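Local coordinates for protein putative uronate isomerase (PDB 4NAR) that is of uncertain function, named a putative uronate isomerase but perhaps acting as a lactate racemase, at residues A[301-306]-A[374-379]; A[268-273]-A[407-412]; A[145-150]-A[216-221]; A[33-38]-A[65-70]. All blocks are in the same frame, centred on the assembly; numbering follows the deposited sequence.

Contact 1 of 4, residues A[301-306]-A[374-379]; sequences GGQIII and DVILAT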
loop_
_atom_site.group_PDB
_atom_site.type_symbol
_atom_site.label_atom_id
_atom_site.label_comp_id
_atom_site.label_asym_id
_atom_site.label_seq_id
_atom_site.Cartn_x
_atom_site.Cartn_y
_atom_site.Cartn_z
ATOM N N GLY A 301 -6.870 -26.366 3.705
ATOM C CA GLY A 301 -7.945 -26.317 4.684
ATOM C C GLY A 301 -7.607 -25.441 5.885
ATOM O O GLY A 301 -8.377 -25.363 6.851
ATOM N N GLY A 302 -6.450 -24.782 5.836
ATOM C CA GLY A 302 -6.046 -23.906 6.922
ATOM C C GLY A 302 -6.965 -22.705 7.041
ATOM O O GLY A 302 -7.612 -22.294 6.071
ATOM N N GLN A 303 -7.023 -22.138 8.236
ATOM C CA GLN A 303 -7.881 -20.995 8.480
ATOM C C GLN A 303 -7.062 -19.737 8.698
ATOM O O GLN A 303 -6.192 -19.698 9.586
ATOM C CB GLN A 303 -8.734 -21.217 9.718
ATOM C CG GLN A 303 -9.815 -22.269 9.571
ATOM C CD GLN A 303 -10.487 -22.563 10.900
ATOM O OE1 GLN A 303 -9.813 -22.816 11.902
ATOM N NE2 GLN A 303 -11.813 -22.512 10.922
ATOM N N ILE A 304 -7.348 -18.714 7.891
ATOM C CA ILE A 304 -6.891 -17.370 8.198
ATOM C C ILE A 304 -8.041 -16.578 8.824
ATOM O O ILE A 304 -9.103 -16.407 8.206
ATOM C CB ILE A 304 -6.369 -16.634 6.961
ATOM C CG1 ILE A 304 -5.310 -17.478 6.262
ATOM C CG2 ILE A 304 -5.780 -15.292 7.373
ATOM C CD1 ILE A 304 -4.624 -16.770 5.116
ATOM N N ILE A 305 -7.820 -16.110 10.049
ATOM C CA ILE A 305 -8.801 -15.330 10.788
ATOM C C ILE A 305 -8.328 -13.894 10.943
ATOM O O ILE A 305 -7.339 -13.611 11.634
ATOM C CB ILE A 305 -9.038 -15.927 12.193
ATOM C CG1 ILE A 305 -9.625 -17.333 12.071
ATOM C CG2 ILE A 305 -9.939 -15.017 13.025
ATOM C CD1 ILE A 305 -9.268 -18.237 13.240
ATOM N N ILE A 306 -9.050 -12.982 10.310
ATOM C CA ILE A 306 -8.725 -11.572 10.370
ATOM C C ILE A 306 -9.465 -10.969 11.563
ATOM O O ILE A 306 -10.670 -10.665 11.504
ATOM C CB ILE A 306 -9.109 -10.889 9.046
ATOM C CG1 ILE A 306 -8.217 -11.436 7.931
ATOM C CG2 ILE A 306 -8.994 -9.358 9.150
ATOM C CD1 ILE A 306 -8.906 -11.477 6.589
ATOM N N ASP A 374 -9.335 -21.250 4.129
ATOM C CA ASP A 374 -10.518 -20.456 4.478
ATOM C C ASP A 374 -10.099 -19.074 5.015
ATOM O O ASP A 374 -9.071 -18.944 5.672
ATOM C CB ASP A 374 -11.367 -21.187 5.520
ATOM C CG ASP A 374 -12.809 -20.661 5.598
ATOM O OD1 ASP A 374 -13.628 -21.269 6.334
ATOM O OD2 ASP A 374 -13.132 -19.650 4.929
ATOM N N VAL A 375 -10.883 -18.048 4.707
ATOM C CA VAL A 375 -10.638 -16.697 5.221
ATOM C C VAL A 375 -11.818 -16.261 6.071
ATOM O O VAL A 375 -12.961 -16.196 5.587
ATOM C CB VAL A 375 -10.484 -15.652 4.086
ATOM C CG1 VAL A 375 -10.286 -14.251 4.683
ATOM C CG2 VAL A 375 -9.350 -16.041 3.143
ATOM N N ILE A 376 -11.556 -15.957 7.333
ATOM C CA ILE A 376 -12.641 -15.654 8.255
ATOM C C ILE A 376 -12.534 -14.225 8.764
ATOM O O ILE A 376 -11.455 -13.764 9.142
ATOM C CB ILE A 376 -12.655 -16.662 9.419
ATOM C CG1 ILE A 376 -12.945 -18.065 8.867
ATOM C CG2 ILE A 376 -13.686 -16.274 10.493
ATOM C CD1 ILE A 376 -12.021 -19.150 9.431
ATOM N N LEU A 377 -13.662 -13.519 8.744
ATOM C CA LEU A 377 -13.734 -12.171 9.271
ATOM C C LEU A 377 -14.225 -12.212 10.720
ATOM O O LEU A 377 -15.376 -12.601 10.992
ATOM C CB LEU A 377 -14.678 -11.310 8.430
ATOM C CG LEU A 377 -14.231 -10.909 7.019
ATOM C CD1 LEU A 377 -15.056 -9.711 6.467
ATOM C CD2 LEU A 377 -12.737 -10.604 6.992
ATOM N N ALA A 378 -13.349 -11.834 11.650
ATOM C CA ALA A 378 -13.745 -11.656 13.049
ATOM C C ALA A 378 -13.807 -10.157 13.356
ATOM O O ALA A 378 -12.913 -9.594 13.995
ATOM C CB ALA A 378 -12.776 -12.371 13.989
ATOM N N THR A 379 -14.869 -9.521 12.866
ATOM C CA THR A 379 -15.006 -8.073 12.880
ATOM C C THR A 379 -16.434 -7.720 13.301
ATOM O O THR A 379 -17.198 -8.605 13.699
ATOM C CB THR A 379 -14.716 -7.475 11.472
ATOM O OG1 THR A 379 -15.892 -7.531 10.656
ATOM C CG2 THR A 379 -13.597 -8.232 10.755
#
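Ile306 packs against Val375 and Leu377 in the tight, buried part of this strand pair. Its CG1, anti to the carbonyl carbon (chi1 -66°), bears the CD1 that makes both contacts, 3.6 Å from Val375 CG1 and 3.9 Å from Leu377 CD2. Ile306 and Leu377 lie side by side, pointing the same way, whereas Val375 meets the Ile306 branch at a slant. Ile304 shares this face, and helices touch it: Val356 of helix 347-357 meets Val375, while Ala285 and Val282 of helix 282-285 meet Ile306 and Leu377.

The other face carries Gln303, Ile305 and Ile376. Ile376 CD1 crosses the extended Gln303 chain at a slant, 3.8 Å from Gln303 CG, and reaches Ile305 CG1 at 4.0 Å. The solvent side is the start of the strands, where Gln303 and Asp374 are partly exposed and the Asp374 carboxylate has a long, weak ion pair with Arg357.

Between the faces, five backbone hydrogen bonds zip the strands together. Ile376 N to Ile304 O measures 2.6 Å, while at the far end Ala378 N approaches Ile306 O from 37° above the carbonyl plane, at 2.9 Å. The bonding, in which Ile304 and Ile306 each donate and accept while Ile305 turns its own backbone polar atoms to strand 268-274, is that of neighbouring inner strands in a five-stranded parallel alpha/beta sheet.

Contact 2 of 4, residues A[268-273]-A[407-412]; sequences LRRAVQ and EDSLWI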
loop_
_atom_site.group_PDB
_atom_site.type_symbol
_atom_site.label_atom_id
_atom_site.label_comp_id
_atom_site.label_asym_id
_atom_site.label_seq_id
_atom_site.Cartn_x
_atom_site.Cartn_y
_atom_site.Cartn_z
ATOM N N LEU A 268 0.752 -23.821 8.597
ATOM C CA LEU A 268 -0.179 -23.482 9.673
ATOM C C LEU A 268 -1.585 -24.005 9.404
ATOM O O LEU A 268 -2.066 -23.942 8.271
ATOM C CB LEU A 268 -0.240 -21.968 9.881
ATOM C CG LEU A 268 1.044 -21.256 10.310
ATOM C CD1 LEU A 268 0.776 -19.756 10.460
ATOM C CD2 LEU A 268 1.590 -21.863 11.605
ATOM N N ARG A 269 -2.251 -24.505 10.443
ATOM C CA ARG A 269 -3.650 -24.899 10.311
ATOM C C ARG A 269 -4.555 -23.734 10.730
ATOM O O ARG A 269 -5.684 -23.594 10.250
ATOM C CB ARG A 269 -3.941 -26.181 11.105
ATOM C CG ARG A 269 -5.179 -26.098 12.001
ATOM C CD ARG A 269 -5.978 -27.403 12.040
ATOM N NE ARG A 269 -6.486 -27.804 10.722
ATOM C CZ ARG A 269 -7.524 -27.242 10.091
ATOM N NH1 ARG A 269 -8.187 -26.220 10.636
ATOM N NH2 ARG A 269 -7.894 -27.703 8.900
ATOM N N ARG A 270 -4.033 -22.881 11.603
ATOM C CA ARG A 270 -4.770 -21.714 12.083
ATOM C C ARG A 270 -3.819 -20.532 12.242
ATOM O O ARG A 270 -2.747 -20.656 12.848
ATOM C CB ARG A 270 -5.446 -22.006 13.430
ATOM C CG ARG A 270 -6.903 -22.436 13.337
ATOM C CD ARG A 270 -7.227 -23.628 14.249
ATOM N NE ARG A 270 -6.903 -23.379 15.653
ATOM C CZ ARG A 270 -7.760 -22.903 16.554
ATOM N NH1 ARG A 270 -9.008 -22.603 16.203
ATOM N NH2 ARG A 270 -7.367 -22.715 17.808
ATOM N N ALA A 271 -4.210 -19.390 11.690
ATOM C CA ALA A 271 -3.473 -18.144 11.890
ATOM C C ALA A 271 -4.467 -17.043 12.221
ATOM O O ALA A 271 -5.420 -16.805 11.460
ATOM C CB ALA A 271 -2.662 -17.781 10.640
ATOM N N VAL A 272 -4.270 -16.389 13.364
ATOM C CA VAL A 272 -5.071 -15.215 13.691
ATOM C C VAL A 272 -4.234 -13.973 13.426
ATOM O O VAL A 272 -3.211 -13.749 14.086
ATOM C CB VAL A 272 -5.554 -15.203 15.159
ATOM C CG1 VAL A 272 -6.267 -13.889 15.483
ATOM C CG2 VAL A 272 -6.478 -16.388 15.437
ATOM N N GLN A 273 -4.661 -13.184 12.442
ATOM C CA GLN A 273 -4.019 -11.912 12.153
ATOM C C GLN A 273 -4.626 -10.823 13.046
ATOM O O GLN A 273 -5.767 -10.397 12.848
ATOM C CB GLN A 273 -4.153 -11.571 10.664
ATOM C CG GLN A 273 -3.243 -12.416 9.767
ATOM C CD GLN A 273 -1.795 -11.923 9.742
ATOM O OE1 GLN A 273 -1.328 -11.243 10.668
ATOM N NE2 GLN A 273 -1.070 -12.279 8.678
ATOM N N GLU A 407 0.532 -26.416 18.587
ATOM C CA GLU A 407 1.690 -26.511 17.696
ATOM C C GLU A 407 1.502 -25.882 16.305
ATOM O O GLU A 407 2.439 -25.262 15.788
ATOM C CB GLU A 407 2.171 -27.959 17.577
ATOM C CG GLU A 407 1.217 -28.873 16.838
ATOM C CD GLU A 407 1.597 -30.333 16.969
ATOM O OE1 GLU A 407 1.670 -30.827 18.118
ATOM O OE2 GLU A 407 1.825 -30.986 15.925
ATOM N N ASP A 408 0.316 -26.021 15.706
ATOM C CA ASP A 408 0.109 -25.512 14.347
ATOM C C ASP A 408 -0.877 -24.328 14.238
ATOM O O ASP A 408 -1.549 -24.138 13.215
ATOM C CB ASP A 408 -0.262 -26.651 13.394
ATOM C CG ASP A 408 0.907 -27.598 13.142
ATOM O OD1 ASP A 408 2.054 -27.222 13.470
ATOM O OD2 ASP A 408 0.689 -28.712 12.610
ATOM N N SER A 409 -0.946 -23.529 15.297
ATOM C CA SER A 409 -1.679 -22.273 15.256
ATOM C C SER A 409 -0.732 -21.113 15.535
ATOM O O SER A 409 0.350 -21.303 16.093
ATOM C CB SER A 409 -2.831 -22.275 16.259
ATOM O OG SER A 409 -3.692 -23.373 16.016
ATOM N N LEU A 410 -1.134 -19.910 15.141
ATOM C CA LEU A 410 -0.292 -18.738 15.333
ATOM C C LEU A 410 -1.115 -17.481 15.604
ATOM O O LEU A 410 -2.062 -17.165 14.873
ATOM C CB LEU A 410 0.610 -18.513 14.115
ATOM C CG LEU A 410 2.125 -18.679 14.317
ATOM C CD1 LEU A 410 2.889 -17.781 13.352
ATOM C CD2 LEU A 410 2.566 -18.430 15.773
ATOM N N TRP A 411 -0.730 -16.771 16.657
ATOM C CA TRP A 411 -1.322 -15.496 17.026
ATOM C C TRP A 411 -0.329 -14.427 16.572
ATOM O O TRP A 411 0.722 -14.234 17.189
ATOM C CB TRP A 411 -1.525 -15.460 18.542
ATOM C CG TRP A 411 -2.304 -14.308 19.092
ATOM C CD1 TRP A 411 -1.795 -13.174 19.664
ATOM C CD2 TRP A 411 -3.735 -14.194 19.183
ATOM N NE1 TRP A 411 -2.819 -12.357 20.091
ATOM C CE2 TRP A 411 -4.019 -12.958 19.803
ATOM C CE3 TRP A 411 -4.803 -15.010 18.786
ATOM C CZ2 TRP A 411 -5.324 -12.523 20.037
ATOM C CZ3 TRP A 411 -6.094 -14.580 19.020
ATOM C CH2 TRP A 411 -6.346 -13.345 19.635
ATOM N N ILE A 412 -0.661 -13.757 15.472
ATOM C CA ILE A 412 0.250 -12.824 14.816
ATOM C C ILE A 412 -0.012 -11.389 15.234
ATOM O O ILE A 412 -1.068 -10.824 14.911
ATOM C CB ILE A 412 0.121 -12.925 13.274
ATOM C CG1 ILE A 412 0.211 -14.390 12.821
ATOM C CG2 ILE A 412 1.181 -12.062 12.573
ATOM C CD1 ILE A 412 -0.080 -14.575 11.335
#
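Two flat groups, the Trp411 indole and the Arg270 guanidinium, lie on the same side of the sheet, and each is met by the opposite strand. Val272 leans on the six-membered part of the indole obliquely, the two side chains running side by side. The branch that reaches Trp411 CZ3, at 3.6 Å, is Val272 CG1, set anti to its backbone N (chi1 174°); Val272 CB stands 3.7 Å from Trp411 CE3. At the edge of the guanidinium, Ser409 OG accepts a hydrogen bond from Arg270 NE at 3.2 Å, tilted 15° out of the plane; the same hydroxyl is also bonded to Asp406, which should hold it in place. Phe404 touches both Arg270 and Val272 from beyond the segments.

The strands run parallel, and 409-412 forms one border of the five-stranded parallel sheet, with 268-274 next to it. Where the chain turns a corner at Arg269, one carbonyl serves two donors: Asp408 O takes Arg269 N at 2.9 Å and Arg270 N at 3.2 Å. Farther along, Val272 N to Leu410 O and Ile412 N to Val272 O are straight bonds, but Leu410 N to Arg270 O is weak.

On the opposite face Ile412 lies against the Gln273 amide, its CD1 3.5 Å from Gln273 CD. Both ends of that amide are taken, OE1 by the Gly416 N-H and NE2 by the Gly288 carbonyl. Leu268 CD1 touches Leu410 CB at 3.9 Å, and Tyr420 of strand 419-422 touches Leu410 and Ile412.

Contact 3 of 4, residues A[145-150]-A[216-221]; sequences IFFING and ARSFTL. With ACT (acetate ion), chain E.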
loop_
_atom_site.group_PDB
_atom_site.type_symbol
_atom_site.label_atom_id
_atom_site.label_comp_id
_atom_site.label_asym_id
_atom_site.label_seq_id
_atom_site.Cartn_x
_atom_site.Cartn_y
_atom_site.Cartn_z
ATOM N N ILE A 145 9.990 19.206 -3.982
ATOM C CA ILE A 145 8.952 18.270 -3.600
ATOM C C ILE A 145 9.617 17.096 -2.901
ATOM O O ILE A 145 10.523 16.462 -3.455
ATOM C CB ILE A 145 8.182 17.763 -4.809
ATOM C CG1 ILE A 145 7.670 18.944 -5.636
ATOM C CG2 ILE A 145 7.017 16.893 -4.345
ATOM C CD1 ILE A 145 6.748 18.543 -6.782
ATOM N N PHE A 146 9.164 16.813 -1.684
ATOM C CA PHE A 146 9.754 15.773 -0.861
ATOM C C PHE A 146 8.752 14.661 -0.718
ATOM O O PHE A 146 7.646 14.871 -0.233
ATOM C CB PHE A 146 10.081 16.342 0.512
ATOM C CG PHE A 146 10.946 17.568 0.457
ATOM C CD1 PHE A 146 10.382 18.831 0.525
ATOM C CD2 PHE A 146 12.331 17.455 0.318
ATOM C CE1 PHE A 146 11.183 19.973 0.470
ATOM C CE2 PHE A 146 13.133 18.584 0.257
ATOM C CZ PHE A 146 12.558 19.848 0.337
ATOM N N PHE A 147 9.122 13.476 -1.159
ATOM C CA PHE A 147 8.235 12.339 -1.034
ATOM C C PHE A 147 8.766 11.453 0.104
ATOM O O PHE A 147 9.800 10.791 -0.050
ATOM C CB PHE A 147 8.217 11.528 -2.330
ATOM C CG PHE A 147 7.732 12.288 -3.545
ATOM C CD1 PHE A 147 6.429 12.117 -4.017
ATOM C CD2 PHE A 147 8.594 13.145 -4.250
ATOM C CE1 PHE A 147 5.980 12.801 -5.166
ATOM C CE2 PHE A 147 8.159 13.828 -5.390
ATOM C CZ PHE A 147 6.855 13.651 -5.853
ATOM N N ILE A 148 8.075 11.446 1.241
ATOM C CA ILE A 148 8.458 10.574 2.347
ATOM C C ILE A 148 7.684 9.267 2.183
ATOM O O ILE A 148 6.475 9.184 2.462
ATOM C CB ILE A 148 8.141 11.212 3.720
ATOM C CG1 ILE A 148 8.707 12.638 3.786
ATOM C CG2 ILE A 148 8.692 10.347 4.850
ATOM C CD1 ILE A 148 8.293 13.416 5.031
ATOM N N ASN A 149 8.367 8.238 1.701
ATOM C CA ASN A 149 7.702 6.966 1.434
ATOM C C ASN A 149 8.286 5.866 2.326
ATOM O O ASN A 149 9.283 6.087 3.011
ATOM C CB ASN A 149 7.844 6.624 -0.055
ATOM C CG ASN A 149 9.302 6.690 -0.534
ATOM O OD1 ASN A 149 9.970 5.656 -0.636
ATOM N ND2 ASN A 149 9.793 7.907 -0.840
ATOM N N GLY A 150 7.681 4.686 2.326
ATOM C CA GLY A 150 8.153 3.613 3.182
ATOM C C GLY A 150 8.107 2.264 2.492
ATOM O O GLY A 150 7.166 1.976 1.712
ATOM N N ALA A 216 10.029 21.400 -10.194
ATOM C CA ALA A 216 10.684 21.405 -8.886
ATOM C C ALA A 216 11.781 20.335 -8.840
ATOM O O ALA A 216 11.741 19.370 -9.608
ATOM C CB ALA A 216 9.669 21.140 -7.782
ATOM N N ARG A 217 12.756 20.508 -7.947
ATOM C CA ARG A 217 13.657 19.408 -7.581
ATOM C C ARG A 217 12.875 18.385 -6.749
ATOM O O ARG A 217 12.133 18.766 -5.837
ATOM C CB ARG A 217 14.846 19.916 -6.761
ATOM C CG ARG A 217 15.784 20.880 -7.494
ATOM C CD ARG A 217 16.970 21.248 -6.597
ATOM N NE ARG A 217 17.827 20.093 -6.314
ATOM C CZ ARG A 217 18.876 20.112 -5.493
ATOM N NH1 ARG A 217 19.203 21.233 -4.848
ATOM N NH2 ARG A 217 19.593 19.003 -5.312
ATOM N N SER A 218 13.046 17.099 -7.051
ATOM C CA SER A 218 12.259 16.040 -6.402
ATOM C C SER A 218 13.080 15.110 -5.517
ATOM O O SER A 218 14.041 14.495 -5.979
ATOM C CB SER A 218 11.576 15.175 -7.459
ATOM O OG SER A 218 10.506 15.884 -8.042
ATOM N N PHE A 219 12.673 14.941 -4.267
ATOM C CA PHE A 219 13.433 14.068 -3.390
ATOM C C PHE A 219 12.647 12.876 -2.927
ATOM O O PHE A 219 11.442 12.953 -2.700
ATOM C CB PHE A 219 13.990 14.854 -2.205
ATOM C CG PHE A 219 14.851 16.007 -2.631
ATOM C CD1 PHE A 219 16.187 15.801 -2.973
ATOM C CD2 PHE A 219 14.308 17.283 -2.778
ATOM C CE1 PHE A 219 16.988 16.862 -3.415
ATOM C CE2 PHE A 219 15.104 18.359 -3.222
ATOM C CZ PHE A 219 16.445 18.144 -3.544
ATOM N N THR A 220 13.337 11.753 -2.831
ATOM C CA THR A 220 12.767 10.592 -2.191
ATOM C C THR A 220 13.425 10.417 -0.833
ATOM O O THR A 220 14.654 10.498 -0.693
ATOM C CB THR A 220 12.914 9.301 -3.032
ATOM O OG1 THR A 220 12.421 8.192 -2.270
ATOM C CG2 THR A 220 14.387 9.032 -3.432
ATOM N N LEU A 221 12.589 10.234 0.177
ATOM C CA LEU A 221 13.052 9.961 1.523
ATOM C C LEU A 221 12.409 8.616 1.876
ATOM O O LEU A 221 11.270 8.559 2.354
ATOM C CB LEU A 221 12.639 11.100 2.468
ATOM C CG LEU A 221 13.173 12.485 2.052
ATOM C CD1 LEU A 221 12.254 13.200 1.072
ATOM C CD2 LEU A 221 13.449 13.383 3.255
HETATM C C ACT E . 4.179 4.179 -0.228
HETATM O O ACT E . 4.269 3.054 -0.750
HETATM O OXT ACT E . 5.216 4.565 0.340
HETATM C CH3 ACT E . 2.908 4.984 -0.289
#
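Two parallel neighbours of the seven-stranded mixed sheet meet here, Phe146 beside Phe219 at one end and, at the other, the acetate-binding end of strand 144-150 at Gly150. The two rings lie side by side with planes only 16° apart, but slid so far that they barely overlap; Phe146 CE2 comes 3.5 Å from Phe219 CD2. Leu221 CD1 sits at the Phe146 ring edge, and Leu52 and Leu56 of helix 45-58 touch the Phe146 side chain. On the reverse face Phe147 turns an edge to the backbone, its CD2 lying 3.2 Å from Phe219 O and that oxygen in the ring plane.

Asn149 closes the polar end. Its CG lies between the backbone N and the carbonyl carbon (chi1 52°), and ND2 gives Thr220 OG1 a straight bond of 3.0 Å in the amide plane, plus a weak one to Phe147 O. OD1 accepts from Gly162 N, so both ends of the amide are held and its rotation is fixed. An alanine here would probably leave Gly162 N and Thr220 OG1 without their amide partner and this end of the strand pair less firmly tied. Asn149 N also bonds Leu221 O at 3.0 Å, from above the carbonyl plane.

Gly150 N then donates to acetate OXT at 3.2 Å, an anion that Gly161 N and Arg41 also bind; it probably came from the crystallisation liquor. The C-terminal end of a parallel strand, where this anion sits, is where alpha/beta folds commonly bind ligands.

Contact 4 of 4, residues A[33-38]-A[65-70]; sequences LVVHTD and HTLNAS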
loop_
_atom_site.group_PDB
_atom_site.type_symbol
_atom_site.label_atom_id
_atom_site.label_comp_id
_atom_site.label_asym_id
_atom_site.label_seq_id
_atom_site.Cartn_x
_atom_site.Cartn_y
_atom_site.Cartn_z
ATOM N N LEU A 33 6.545 21.282 -1.311
ATOM C CA LEU A 33 5.469 20.296 -1.195
ATOM C C LEU A 33 5.983 19.013 -0.557
ATOM O O LEU A 33 7.019 18.461 -0.981
ATOM C CB LEU A 33 4.859 19.976 -2.570
ATOM C CG LEU A 33 3.767 18.891 -2.653
ATOM C CD1 LEU A 33 2.540 19.270 -1.827
ATOM C CD2 LEU A 33 3.358 18.614 -4.095
ATOM N N VAL A 34 5.260 18.535 0.457
ATOM C CA VAL A 34 5.589 17.259 1.074
ATOM C C VAL A 34 4.471 16.258 0.825
ATOM O O VAL A 34 3.341 16.426 1.307
ATOM C CB VAL A 34 5.883 17.382 2.600
ATOM C CG1 VAL A 34 6.148 15.998 3.217
ATOM C CG2 VAL A 34 7.063 18.308 2.842
ATOM N N VAL A 35 4.798 15.220 0.057
ATOM C CA VAL A 35 3.892 14.108 -0.203
ATOM C C VAL A 35 4.205 13.000 0.817
ATOM O O VAL A 35 5.367 12.582 0.955
ATOM C CB VAL A 35 4.033 13.605 -1.672
ATOM C CG1 VAL A 35 3.096 12.439 -1.938
ATOM C CG2 VAL A 35 3.744 14.744 -2.667
ATOM N N HIS A 36 3.177 12.544 1.543
ATOM C CA HIS A 36 3.362 11.621 2.666
ATOM C C HIS A 36 2.354 10.475 2.632
ATOM O O HIS A 36 1.343 10.544 1.921
ATOM C CB HIS A 36 3.219 12.362 4.010
ATOM C CG HIS A 36 1.913 13.100 4.153
ATOM N ND1 HIS A 36 0.774 12.508 4.648
ATOM C CD2 HIS A 36 1.579 14.379 3.846
ATOM C CE1 HIS A 36 -0.217 13.392 4.636
ATOM N NE2 HIS A 36 0.246 14.529 4.159
ATOM N N THR A 37 2.640 9.437 3.424
ATOM C CA THR A 37 1.752 8.290 3.599
ATOM C C THR A 37 0.544 8.691 4.451
ATOM O O THR A 37 0.529 9.780 5.066
ATOM C CB THR A 37 2.501 7.106 4.279
ATOM O OG1 THR A 37 2.956 7.500 5.584
ATOM C CG2 THR A 37 3.712 6.666 3.442
ATOM N N ASP A 38 -0.467 7.822 4.505
ATOM C CA ASP A 38 -1.701 8.180 5.213
ATOM C C ASP A 38 -1.819 7.441 6.555
ATOM O O ASP A 38 -0.873 6.748 6.962
ATOM C CB ASP A 38 -2.943 7.971 4.334
ATOM C CG ASP A 38 -3.152 6.510 3.951
ATOM O OD1 ASP A 38 -2.277 5.689 4.321
ATOM O OD2 ASP A 38 -4.174 6.187 3.277
ATOM N N HIS A 65 3.362 23.093 1.893
ATOM C CA HIS A 65 2.163 22.363 1.511
ATOM C C HIS A 65 2.370 20.858 1.697
ATOM O O HIS A 65 3.473 20.340 1.498
ATOM C CB HIS A 65 1.822 22.672 0.060
ATOM C CG HIS A 65 1.345 24.079 -0.159
ATOM N ND1 HIS A 65 0.014 24.391 -0.351
ATOM C CD2 HIS A 65 2.020 25.248 -0.227
ATOM C CE1 HIS A 65 -0.108 25.695 -0.526
ATOM N NE2 HIS A 65 1.091 26.240 -0.452
ATOM N N THR A 66 1.317 20.142 2.088
ATOM C CA THR A 66 1.414 18.687 2.166
ATOM C C THR A 66 0.323 17.996 1.367
ATOM O O THR A 66 -0.754 18.559 1.162
ATOM C CB THR A 66 1.440 18.160 3.630
ATOM O OG1 THR A 66 0.121 17.723 4.026
ATOM C CG2 THR A 66 2.006 19.243 4.583
ATOM N N LEU A 67 0.617 16.780 0.906
ATOM C CA LEU A 67 -0.314 16.012 0.088
ATOM C C LEU A 67 -0.348 14.594 0.638
ATOM O O LEU A 67 0.686 13.905 0.750
ATOM C CB LEU A 67 0.121 15.977 -1.388
ATOM C CG LEU A 67 -0.904 16.007 -2.541
ATOM C CD1 LEU A 67 -0.310 15.350 -3.770
ATOM C CD2 LEU A 67 -2.266 15.390 -2.209
ATOM N N ASN A 68 -1.551 14.170 0.991
ATOM C CA ASN A 68 -1.780 12.834 1.475
ATOM C C ASN A 68 -1.824 11.860 0.303
ATOM O O ASN A 68 -2.764 11.898 -0.500
ATOM C CB ASN A 68 -3.114 12.787 2.227
ATOM C CG ASN A 68 -3.409 11.410 2.788
ATOM O OD1 ASN A 68 -2.652 10.894 3.620
ATOM N ND2 ASN A 68 -4.509 10.801 2.331
ATOM N N ALA A 69 -0.821 10.986 0.210
ATOM C CA ALA A 69 -0.816 9.952 -0.826
ATOM C C ALA A 69 -1.837 8.862 -0.477
ATOM O O ALA A 69 -1.465 7.774 -0.002
ATOM C CB ALA A 69 0.580 9.348 -0.992
ATOM N N SER A 70 -3.111 9.151 -0.728
ATOM C CA SER A 70 -4.203 8.282 -0.269
ATOM C C SER A 70 -4.403 6.972 -1.055
ATOM O O SER A 70 -4.892 5.968 -0.507
ATOM C CB SER A 70 -5.522 9.058 -0.309
ATOM O OG SER A 70 -5.970 9.203 -1.657
HETATM O O HOH W 1 -5.775 8.417 3.246
HETATM O O HOH W 2 0.055 5.685 2.119
#
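Leu33 to His36 run parallel to His65 to Asn68, their strand axes 4.5 Å apart at 22°, joined by four backbone hydrogen bonds from Val34 N to His65 O through to Ala69 N to His36 O. The His36 ring spans the pair, its CG held between the backbone N and the carbonyl carbon (chi1 56°). One ring face has Leu67 O 3.2 Å above its plane, offset toward the rim, and Asn68 CA in a CH-pi contact 3.9 Å from the centroid. NE2 shares a hydrogen bond of 3.2 Å with Thr66 OG1, and ND1 donates to Thr37 O at 2.8 Å. An alanine in its place would probably leave Thr37 O without that donor, Thr66 without its ring partner and a gap above Leu67 O.

Farther on, water 1 bridges Asp38 OD2 (2.7 Å) and Asn68 ND2 (2.9 Å), while Asn68 OD1 is buried with no partner in the model. Asp38 OD2 is also bonded to His73. On the reverse face Val35 CG2 packs on Leu67 CB at 4.0 Å.

These strands begin and end the beta-alpha-beta unit built round helix 45-58; Phe81 of helix 78-85 touches His36, Thr66 and Asn68, and strand 144-150 flanks 31-36.

The four contacts fall into two sheets on opposite sides of the chain's centre. Contacts 1 and 2 share the parallel five-stranded sheet and are joined through backbone bonds of Gln303 and Ile305 to strand 268-274; contacts 3 and 4 meet in the mixed sheet, where Leu33 and Val35 bond Phe146. Centres within each pair lie 10 Å apart, while contacts 1 and 4 are about 17 Å apart at their nearest atoms. Contacts 1, 3 and 4 are buried, and contact 2, at a sheet border, is only partly so. Apart from Gln303 and Asp374, contact 1 packs mainly aliphatic side chains, contact 2 mixes arginine, serine and indole, and contacts 3 and 4 run from apolar strands into polar ends near bound anions.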